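Uncharacterized protein YacP (Bacillus subtilis, PDB 5MQ8) is the endoribonuclease Rae1, which takes part in ribosome-dependent mRNA decay. Local coordinates at residues E39-S42 / R47-V50; A110-G113 / L117-S120; D7-I12 / A54-G59. One frame throughout, in Å; residues are numbered along the deposited sequence.

Three short contacts illustrate how helices and loops pack round the central parallel sheet of a PIN-like domain. Along the chain, contact 3 opens first, at the end of strand 3-7, and closes only in the loop after strand 47-52, so contact 1, joining helix 23-44 to strand 47-52, is nested inside it. Contact 2 follows in series, at the outermost strand 117-119. The three centres lie about 17 to 18 Å from one another. Contact 1 meets contact 2 through Tyr40 and Lys119, and contact 3 through Val50 and Gly8. Contact 2 and contact 3 do not touch, their nearest atoms being about 5 Å apart. Together they sample the sheet from its middle to one edge, within a single domain.

Contact 1. Residues E39-S42 / R47-V50; sequences EYQS and RVIV
Gln41 and Val48 meet where helix 23-44 turns back into strand 47-52, their side chains sliding past each other in opposite directions. The Gln41 chain leaves the helix with CG anti to the backbone N (chi1 176°) and bends at chi2, which carries its amide end to the start of the strand. There Gln41 OE1 accepts a hydrogen bond from the backbone N of Val48 at 2.7 Å. The bond is short but not straight, with 141° at the hydrogen, and the donor is tilted 35° from the carbonyl plane. The same oxygen lies 3.4 Å from Val48 CB, so the amide end rests against the root of the valine while holding its backbone.

Val48 answers with one branch. Its CG2, set beside its own backbone N, projects to the helix and packs 3.8 Å from Gln41 CB. From the preceding residue, Tyr40 crosses the valine at about a right angle and brings CD1 to 3.7 Å from the same Val48 CG2, an oblique approach to the ring. CG2 thus touches both the base of one side chain and the ring of the other. Farther out the ring leaves Val48 behind, and its hydroxyl bonds to Glu127 on helix 121-145, while Arg47, directed away from the helix, forms a salt bridge with Glu70.

Beside strand 47-52, strand 3-7 pairs with Arg47 and Ile49 through backbone hydrogen bonds. The whole is a helix packed on a parallel sheet and leading directly into its next strand, the return half of the right-handed beta-alpha-beta crossover found in PIN-like domains.

Contact 2. Residues A110-G113 / L117-S120; sequences AIFG and LRKS
One face of the Phe112 ring carries Arg118 CB and the opposite face, more loosely, Ile111 CG2, both displaced toward the rim. The ring belongs to the 3-10 turn 110-113, which folds back on outer strand 117-119 of the parallel sheet in this PIN-like domain. Arg118 CB makes a CH-pi contact, 3.9 Å from the Phe112 ring centroid and 23° off the ring normal. The backbone Leu117 O approaches the ring obliquely.

From CB the arginine crosses the phenylalanine at about a right angle; extended at first and then modestly bent at chi3 (-144°), it stays close to the ring down to NH1. The two planes stand 44° apart, and Phe112 CZ lies over one guanidinium face, so the groups meet at a slant and not as a parallel stack. The polar end has other partners: NH2 bonds to the backbone O of Asp104, NE makes a weak bond to Thr102 O, and Tyr105 adds a cation-pi contact. These probably fix the rotation of the guanidinium at this surface site. The closest approach between the two side chains is Phe112 CE2 to Arg118 NH1, at 3.3 Å.

Contact 3. Residues D7-I12 / A54-G59; sequences DGYNMI and AHLVKG
Tyr9 leans from helix 8-14 onto Leu56 and Val57, two residues of the loop after strand 47-52. Its CB begins the contact 4.1 Å from Val57 CG2. A chi1 of -180° swings the ring to the carbonyl side of CA and out to the loop, where it meets the leucine over its face and the valine at its edge. Tyr9 CG lies 3.8 Å from Leu56 CD1. Tyr9 CD1 lies 3.9 Å from Val57 CG2, which sits at the ring edge near its plane, and 3.7 Å from Leu56 CB. CE1 also touches Leu56 CB. Across the ring, Tyr9 CD2 and CE2 meet Leu56 CD1, which stands over the centre of one face in a CH-pi contact, 3.7 Å from the centroid and 13° off the normal. Farther out, Tyr9 CZ is still 4.1 Å from Leu56 CD1.

The next helical turn adds Ile12 CD1, 4.3 Å from Val57 CG2. Asp7 is the helix N-cap, its OD1 accepting a weak bond from Asn10 N.

Ile12 and Val57 both touch Phe52 of strand 47-52 and helix 23-44, and the loop packs on helix 8-14 where it opens the right-handed crossover from strand 3-7 to strand 47-52 of this PIN-like fold.

Contact 1. Residues E39-S42 / R47-V50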
ATOM      1  N   GLU A  39       3.521 -11.548   6.974  1.00 28.61           N
ATOM      2  CA  GLU A  39       4.729 -10.737   7.077  1.00 27.69           C
ATOM      3  C   GLU A  39       5.865 -11.536   7.739  1.00 34.74           C
ATOM      4  O   GLU A  39       6.982 -11.524   7.220  1.00 34.98           O
ATOM      5  CB  GLU A  39       4.453  -9.460   7.868  1.00 27.71           C
ATOM      6  CG  GLU A  39       3.762  -8.397   7.050  1.00 29.61           C
ATOM      7  CD  GLU A  39       2.805  -7.492   7.794  1.00 44.50           C
ATOM      8  OE1 GLU A  39       2.967  -7.326   9.023  1.00 41.52           O
ATOM      9  OE2 GLU A  39       1.904  -6.926   7.139  1.00 49.00           O
ATOM     10  N   TYR A  40       5.559 -12.258   8.852  1.00 31.10           N
ATOM     11  CA  TYR A  40       6.496 -13.100   9.599  1.00 30.70           C
ATOM     12  C   TYR A  40       7.048 -14.199   8.699  1.00 35.32           C
ATOM     13  O   TYR A  40       8.270 -14.357   8.648  1.00 35.19           O
ATOM     14  CB  TYR A  40       5.825 -13.721  10.845  1.00 30.97           C
ATOM     15  CG  TYR A  40       6.785 -14.439  11.771  1.00 31.78           C
ATOM     16  CD1 TYR A  40       7.126 -15.774  11.561  1.00 32.75           C
ATOM     17  CD2 TYR A  40       7.333 -13.793  12.873  1.00 32.76           C
ATOM     18  CE1 TYR A  40       8.037 -16.426  12.390  1.00 32.15           C
ATOM     19  CE2 TYR A  40       8.212 -14.451  13.735  1.00 33.83           C
ATOM     20  CZ  TYR A  40       8.568 -15.765  13.485  1.00 42.29           C
ATOM     21  OH  TYR A  40       9.444 -16.404  14.340  1.00 47.47           O
ATOM     22  N   GLN A  41       6.153 -14.957   8.008  1.00 32.80           N
ATOM     23  CA  GLN A  41       6.548 -16.036   7.103  1.00 33.66           C
ATOM     24  C   GLN A  41       7.494 -15.501   6.006  1.00 38.09           C
ATOM     25  O   GLN A  41       8.565 -16.075   5.790  1.00 37.96           O
ATOM     26  CB  GLN A  41       5.322 -16.734   6.477  1.00 35.07           C
ATOM     27  CG  GLN A  41       5.703 -17.808   5.438  1.00 51.72           C
ATOM     28  CD  GLN A  41       4.841 -19.037   5.357  1.00 72.98           C
ATOM     29  OE1 GLN A  41       4.315 -19.547   6.341  1.00 66.51           O
ATOM     30  NE2 GLN A  41       4.696 -19.564   4.161  1.00 68.76           N
ATOM     31  N   SER A  42       7.085 -14.422   5.321  1.00 33.40           N
ATOM     32  CA  SER A  42       7.847 -13.817   4.235  1.00 34.12           C
ATOM     33  C   SER A  42       9.219 -13.289   4.667  1.00 38.56           C
ATOM     34  O   SER A  42      10.202 -13.602   4.007  1.00 38.90           O
ATOM     35  CB  SER A  42       7.037 -12.720   3.559  1.00 38.89           C
ATOM     36  OG  SER A  42       7.768 -12.194   2.466  1.00 45.61           O
ATOM     37  N   ARG A  47       8.196 -21.582   7.818  1.00 34.73           N
ATOM     38  CA  ARG A  47       6.831 -21.997   7.546  1.00 33.00           C
ATOM     39  C   ARG A  47       5.967 -21.650   8.778  1.00 34.68           C
ATOM     40  O   ARG A  47       6.392 -21.853   9.915  1.00 32.01           O
ATOM     41  CB  ARG A  47       6.773 -23.479   7.220  1.00 32.59           C
ATOM     42  CG  ARG A  47       5.406 -23.900   6.737  1.00 41.81           C
ATOM     43  CD  ARG A  47       5.366 -25.379   6.540  1.00 50.97           C
ATOM     44  NE  ARG A  47       4.020 -25.831   6.197  1.00 55.94           N
ATOM     45  CZ  ARG A  47       3.749 -27.056   5.773  1.00 58.46           C
ATOM     46  NH1 ARG A  47       4.722 -27.944   5.627  1.00 37.56           N
ATOM     47  NH2 ARG A  47       2.504 -27.403   5.487  1.00 47.65           N
ATOM     48  N   VAL A  48       4.789 -21.054   8.539  1.00 31.24           N
ATOM     49  CA  VAL A  48       3.870 -20.607   9.588  1.00 30.03           C
ATOM     50  C   VAL A  48       2.514 -21.255   9.419  1.00 31.91           C
ATOM     51  O   VAL A  48       1.928 -21.184   8.342  1.00 31.23           O
ATOM     52  CB  VAL A  48       3.749 -19.056   9.647  1.00 33.58           C
ATOM     53  CG1 VAL A  48       2.752 -18.619  10.718  1.00 33.60           C
ATOM     54  CG2 VAL A  48       5.103 -18.398   9.889  1.00 33.22           C
ATOM     55  N   ILE A  49       2.007 -21.889  10.493  1.00 28.75           N
ATOM     56  CA  ILE A  49       0.675 -22.483  10.493  1.00 27.81           C
ATOM     57  C   ILE A  49      -0.106 -21.895  11.664  1.00 31.28           C
ATOM     58  O   ILE A  49       0.325 -21.996  12.812  1.00 31.52           O
ATOM     59  CB  ILE A  49       0.666 -24.039  10.452  1.00 30.75           C
ATOM     60  CG1 ILE A  49       1.470 -24.568   9.231  1.00 31.52           C
ATOM     61  CG2 ILE A  49      -0.790 -24.560  10.425  1.00 30.79           C
ATOM     62  CD1 ILE A  49       1.682 -26.093   9.169  1.00 38.37           C
ATOM     63  N   VAL A  50      -1.251 -21.280  11.375  1.00 28.45           N
ATOM     64  CA  VAL A  50      -2.086 -20.682  12.418  1.00 27.40           C
ATOM     65  C   VAL A  50      -3.262 -21.612  12.705  1.00 30.44           C
ATOM     66  O   VAL A  50      -4.029 -21.940  11.800  1.00 30.71           O
ATOM     67  CB  VAL A  50      -2.515 -19.221  12.098  1.00 29.95           C
ATOM     68  CG1 VAL A  50      -3.249 -18.591  13.279  1.00 28.83           C
ATOM     69  CG2 VAL A  50      -1.303 -18.368  11.728  1.00 29.75           C
TER

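Contact 2. Residues A110-G113 / L117-S120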
ATOM      1  N   ALA A 110       1.010 -31.422  25.326  1.00 38.42           N
ATOM      2  CA  ALA A 110       1.813 -32.655  25.286  1.00 38.75           C
ATOM      3  C   ALA A 110       3.000 -32.577  24.321  1.00 46.00           C
ATOM      4  O   ALA A 110       4.014 -33.227  24.562  1.00 47.13           O
ATOM      5  CB  ALA A 110       0.929 -33.841  24.939  1.00 38.98           C
ATOM      6  N   ILE A 111       2.896 -31.731  23.265  1.00 42.90           N
ATOM      7  CA  ILE A 111       3.941 -31.525  22.262  1.00 42.64           C
ATOM      8  C   ILE A 111       5.239 -30.931  22.859  1.00 46.11           C
ATOM      9  O   ILE A 111       6.312 -31.118  22.277  1.00 45.30           O
ATOM     10  CB  ILE A 111       3.397 -30.697  21.061  1.00 46.02           C
ATOM     11  CG1 ILE A 111       4.283 -30.888  19.803  1.00 46.53           C
ATOM     12  CG2 ILE A 111       3.163 -29.208  21.415  1.00 46.97           C
ATOM     13  CD1 ILE A 111       4.518 -29.663  19.015  1.00 55.29           C
ATOM     14  N   PHE A 112       5.152 -30.247  24.021  1.00 43.12           N
ATOM     15  CA  PHE A 112       6.325 -29.646  24.649  1.00 43.57           C
ATOM     16  C   PHE A 112       7.247 -30.686  25.317  1.00 51.52           C
ATOM     17  O   PHE A 112       8.357 -30.349  25.745  1.00 50.76           O
ATOM     18  CB  PHE A 112       5.926 -28.508  25.599  1.00 45.02           C
ATOM     19  CG  PHE A 112       5.342 -27.307  24.887  1.00 46.10           C
ATOM     20  CD1 PHE A 112       5.907 -26.831  23.706  1.00 49.30           C
ATOM     21  CD2 PHE A 112       4.254 -26.624  25.420  1.00 47.57           C
ATOM     22  CE1 PHE A 112       5.357 -25.737  23.042  1.00 49.92           C
ATOM     23  CE2 PHE A 112       3.706 -25.520  24.758  1.00 50.39           C
ATOM     24  CZ  PHE A 112       4.264 -25.082  23.577  1.00 48.64           C
ATOM     25  N   GLY A 113       6.787 -31.941  25.348  1.00 51.01           N
ATOM     26  CA  GLY A 113       7.543 -33.094  25.820  1.00 51.75           C
ATOM     27  C   GLY A 113       8.008 -33.944  24.649  1.00 56.47           C
ATOM     28  O   GLY A 113       8.543 -35.035  24.849  1.00 56.60           O
ATOM     29  N   LEU A 117       9.595 -26.387  20.861  1.00 48.22           N
ATOM     30  CA  LEU A 117       9.974 -25.249  21.692  1.00 47.76           C
ATOM     31  C   LEU A 117       8.806 -24.299  21.858  1.00 48.75           C
ATOM     32  O   LEU A 117       8.040 -24.076  20.925  1.00 48.21           O
ATOM     33  CB  LEU A 117      11.207 -24.515  21.127  1.00 48.55           C
ATOM     34  CG  LEU A 117      12.538 -25.291  21.160  1.00 54.86           C
ATOM     35  CD1 LEU A 117      13.594 -24.618  20.302  1.00 55.38           C
ATOM     36  CD2 LEU A 117      13.058 -25.458  22.594  1.00 58.85           C
ATOM     37  N   ARG A 118       8.667 -23.755  23.057  1.00 43.89           N
ATOM     38  CA  ARG A 118       7.584 -22.853  23.399  1.00 42.70           C
ATOM     39  C   ARG A 118       8.005 -21.410  23.219  1.00 44.42           C
ATOM     40  O   ARG A 118       9.044 -20.991  23.734  1.00 45.30           O
ATOM     41  CB  ARG A 118       7.096 -23.136  24.833  1.00 40.93           C
ATOM     42  CG  ARG A 118       6.261 -22.037  25.446  1.00 46.73           C
ATOM     43  CD  ARG A 118       5.677 -22.445  26.769  1.00 50.49           C
ATOM     44  NE  ARG A 118       4.355 -21.859  26.868  1.00 51.93           N
ATOM     45  CZ  ARG A 118       3.244 -22.514  27.162  1.00 58.20           C
ATOM     46  NH1 ARG A 118       3.291 -23.790  27.515  1.00 46.17           N
ATOM     47  NH2 ARG A 118       2.084 -21.886  27.165  1.00 45.88           N
ATOM     48  N   LYS A 119       7.178 -20.650  22.489  1.00 37.21           N
ATOM     49  CA  LYS A 119       7.359 -19.227  22.252  1.00 35.19           C
ATOM     50  C   LYS A 119       6.142 -18.537  22.855  1.00 38.30           C
ATOM     51  O   LYS A 119       5.002 -18.926  22.574  1.00 37.89           O
ATOM     52  CB  LYS A 119       7.484 -18.954  20.735  1.00 35.63           C
ATOM     53  CG  LYS A 119       7.884 -17.536  20.391  1.00 41.76           C
ATOM     54  CD  LYS A 119       7.853 -17.266  18.876  1.00 50.71           C
ATOM     55  CE  LYS A 119       9.174 -17.502  18.177  1.00 53.58           C
ATOM     56  NZ  LYS A 119       9.521 -18.936  18.058  1.00 69.92           N
ATOM     57  N   SER A 120       6.367 -17.567  23.731  1.00 34.95           N
ATOM     58  CA  SER A 120       5.255 -16.867  24.366  1.00 34.59           C
ATOM     59  C   SER A 120       4.562 -15.889  23.413  1.00 37.11           C
ATOM     60  O   SER A 120       5.136 -15.477  22.400  1.00 35.75           O
ATOM     61  CB  SER A 120       5.722 -16.136  25.623  1.00 36.42           C
ATOM     62  OG  SER A 120       6.583 -15.066  25.285  1.00 42.98           O
TER

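Contact 3. Residues D7-I12 / A54-G59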
ATOM      1  N   ASP A   7      -0.929 -20.679  18.190  1.00 27.45           N
ATOM      2  CA  ASP A   7      -2.203 -20.811  18.885  1.00 27.57           C
ATOM      3  C   ASP A   7      -2.882 -19.460  18.641  1.00 30.83           C
ATOM      4  O   ASP A   7      -2.620 -18.482  19.355  1.00 30.14           O
ATOM      5  CB  ASP A   7      -1.965 -21.075  20.387  1.00 29.52           C
ATOM      6  CG  ASP A   7      -3.193 -21.205  21.290  1.00 32.02           C
ATOM      7  OD1 ASP A   7      -4.314 -20.872  20.835  1.00 29.56           O
ATOM      8  OD2 ASP A   7      -3.015 -21.551  22.480  1.00 32.93           O
ATOM      9  N   GLY A   8      -3.680 -19.421  17.575  1.00 27.92           N
ATOM     10  CA  GLY A   8      -4.382 -18.243  17.087  1.00 28.22           C
ATOM     11  C   GLY A   8      -5.221 -17.497  18.105  1.00 32.60           C
ATOM     12  O   GLY A   8      -5.075 -16.280  18.246  1.00 30.54           O
ATOM     13  N   TYR A   9      -6.113 -18.217  18.805  1.00 31.78           N
ATOM     14  CA  TYR A   9      -6.984 -17.622  19.833  1.00 32.29           C
ATOM     15  C   TYR A   9      -6.164 -17.001  20.971  1.00 34.31           C
ATOM     16  O   TYR A   9      -6.495 -15.911  21.430  1.00 34.88           O
ATOM     17  CB  TYR A   9      -8.001 -18.651  20.388  1.00 34.48           C
ATOM     18  CG  TYR A   9      -8.917 -18.063  21.440  1.00 38.12           C
ATOM     19  CD1 TYR A   9      -9.914 -17.151  21.094  1.00 40.31           C
ATOM     20  CD2 TYR A   9      -8.736 -18.351  22.791  1.00 39.82           C
ATOM     21  CE1 TYR A   9     -10.742 -16.578  22.063  1.00 41.89           C
ATOM     22  CE2 TYR A   9      -9.551 -17.773  23.772  1.00 41.04           C
ATOM     23  CZ  TYR A   9     -10.562 -16.901  23.398  1.00 50.92           C
ATOM     24  OH  TYR A   9     -11.385 -16.352  24.351  1.00 59.16           O
ATOM     25  N   ASN A  10      -5.097 -17.685  21.403  1.00 29.78           N
ATOM     26  CA  ASN A  10      -4.225 -17.186  22.456  1.00 29.29           C
ATOM     27  C   ASN A  10      -3.573 -15.858  22.089  1.00 34.30           C
ATOM     28  O   ASN A  10      -3.491 -14.982  22.956  1.00 33.58           O
ATOM     29  CB  ASN A  10      -3.168 -18.211  22.841  1.00 24.82           C
ATOM     30  CG  ASN A  10      -2.397 -17.836  24.082  1.00 39.73           C
ATOM     31  OD1 ASN A  10      -1.218 -17.472  24.026  1.00 35.49           O
ATOM     32  ND2 ASN A  10      -3.059 -17.903  25.229  1.00 28.77           N
ATOM     33  N   MET A  11      -3.108 -15.705  20.815  1.00 30.08           N
ATOM     34  CA  MET A  11      -2.483 -14.459  20.337  1.00 27.85           C
ATOM     35  C   MET A  11      -3.489 -13.348  20.387  1.00 32.00           C
ATOM     36  O   MET A  11      -3.178 -12.270  20.888  1.00 34.51           O
ATOM     37  CB  MET A  11      -1.902 -14.595  18.906  1.00 29.16           C
ATOM     38  CG  MET A  11      -0.778 -15.606  18.768  1.00 30.32           C
ATOM     39  SD  MET A  11       0.600 -15.454  19.942  1.00 32.32           S
ATOM     40  CE  MET A  11       0.309 -16.870  20.980  1.00 29.23           C
ATOM     41  N   ILE A  12      -4.702 -13.619  19.892  1.00 28.89           N
ATOM     42  CA  ILE A  12      -5.825 -12.682  19.845  1.00 28.86           C
ATOM     43  C   ILE A  12      -6.107 -12.078  21.234  1.00 35.64           C
ATOM     44  O   ILE A  12      -6.175 -10.864  21.351  1.00 35.27           O
ATOM     45  CB  ILE A  12      -7.075 -13.326  19.186  1.00 31.11           C
ATOM     46  CG1 ILE A  12      -6.892 -13.434  17.655  1.00 31.39           C
ATOM     47  CG2 ILE A  12      -8.358 -12.541  19.537  1.00 31.70           C
ATOM     48  CD1 ILE A  12      -7.985 -14.240  16.891  1.00 33.42           C
ATOM     49  N   ALA A  54     -12.071 -23.652  16.613  1.00 37.00           N
ATOM     50  CA  ALA A  54     -13.319 -23.424  15.864  1.00 38.39           C
ATOM     51  C   ALA A  54     -14.530 -22.962  16.707  1.00 45.68           C
ATOM     52  O   ALA A  54     -15.454 -22.359  16.156  1.00 45.45           O
ATOM     53  CB  ALA A  54     -13.679 -24.665  15.062  1.00 38.93           C
ATOM     54  N   HIS A  55     -14.530 -23.239  18.023  1.00 44.95           N
ATOM     55  CA  HIS A  55     -15.614 -22.801  18.908  1.00 46.41           C
ATOM     56  C   HIS A  55     -15.460 -21.365  19.408  1.00 51.84           C
ATOM     57  O   HIS A  55     -16.436 -20.791  19.904  1.00 52.25           O
ATOM     58  CB  HIS A  55     -15.821 -23.771  20.077  1.00 47.32           C
ATOM     59  CG  HIS A  55     -16.446 -25.047  19.624  1.00 50.97           C
ATOM     60  ND1 HIS A  55     -17.798 -25.117  19.305  1.00 52.83           N
ATOM     61  CD2 HIS A  55     -15.866 -26.233  19.341  1.00 52.77           C
ATOM     62  CE1 HIS A  55     -17.999 -26.351  18.881  1.00 52.41           C
ATOM     63  NE2 HIS A  55     -16.864 -27.057  18.878  1.00 52.80           N
ATOM     64  N   LEU A  56     -14.253 -20.780  19.274  1.00 47.01           N
ATOM     65  CA  LEU A  56     -13.982 -19.415  19.744  1.00 45.98           C
ATOM     66  C   LEU A  56     -13.749 -18.403  18.616  1.00 48.18           C
ATOM     67  O   LEU A  56     -14.030 -17.211  18.790  1.00 48.54           O
ATOM     68  CB  LEU A  56     -12.789 -19.405  20.718  1.00 45.77           C
ATOM     69  CG  LEU A  56     -12.873 -20.340  21.936  1.00 49.82           C
ATOM     70  CD1 LEU A  56     -11.495 -20.722  22.420  1.00 48.88           C
ATOM     71  CD2 LEU A  56     -13.676 -19.710  23.061  1.00 53.02           C
ATOM     72  N   VAL A  57     -13.197 -18.858  17.479  1.00 42.06           N
ATOM     73  CA  VAL A  57     -12.891 -17.967  16.364  1.00 40.98           C
ATOM     74  C   VAL A  57     -13.750 -18.294  15.148  1.00 45.15           C
ATOM     75  O   VAL A  57     -13.911 -19.467  14.796  1.00 44.62           O
ATOM     76  CB  VAL A  57     -11.369 -17.940  16.023  1.00 44.00           C
ATOM     77  CG1 VAL A  57     -11.048 -16.893  14.946  1.00 43.34           C
ATOM     78  CG2 VAL A  57     -10.519 -17.698  17.274  1.00 43.20           C
ATOM     79  N   LYS A  58     -14.282 -17.233  14.512  1.00 42.63           N
ATOM     80  CA  LYS A  58     -15.117 -17.265  13.313  1.00 43.37           C
ATOM     81  C   LYS A  58     -14.398 -17.991  12.177  1.00 49.15           C
ATOM     82  O   LYS A  58     -13.239 -17.685  11.876  1.00 47.70           O
ATOM     83  CB  LYS A  58     -15.476 -15.821  12.909  1.00 46.02           C
ATOM     84  CG  LYS A  58     -16.191 -15.658  11.573  1.00 59.47           C
ATOM     85  CD  LYS A  58     -17.702 -15.743  11.649  1.00 70.64           C
ATOM     86  CE  LYS A  58     -18.295 -16.129  10.313  1.00 85.87           C
ATOM     87  NZ  LYS A  58     -18.123 -15.062   9.284  1.00 96.93           N
ATOM     88  N   GLY A  59     -15.099 -18.956  11.580  1.00 48.55           N
ATOM     89  CA  GLY A  59     -14.607 -19.745  10.458  1.00 49.37           C
ATOM     90  C   GLY A  59     -14.468 -18.913   9.200  1.00 57.01           C
ATOM     91  O   GLY A  59     -15.154 -17.894   9.036  1.00 55.29           O
TER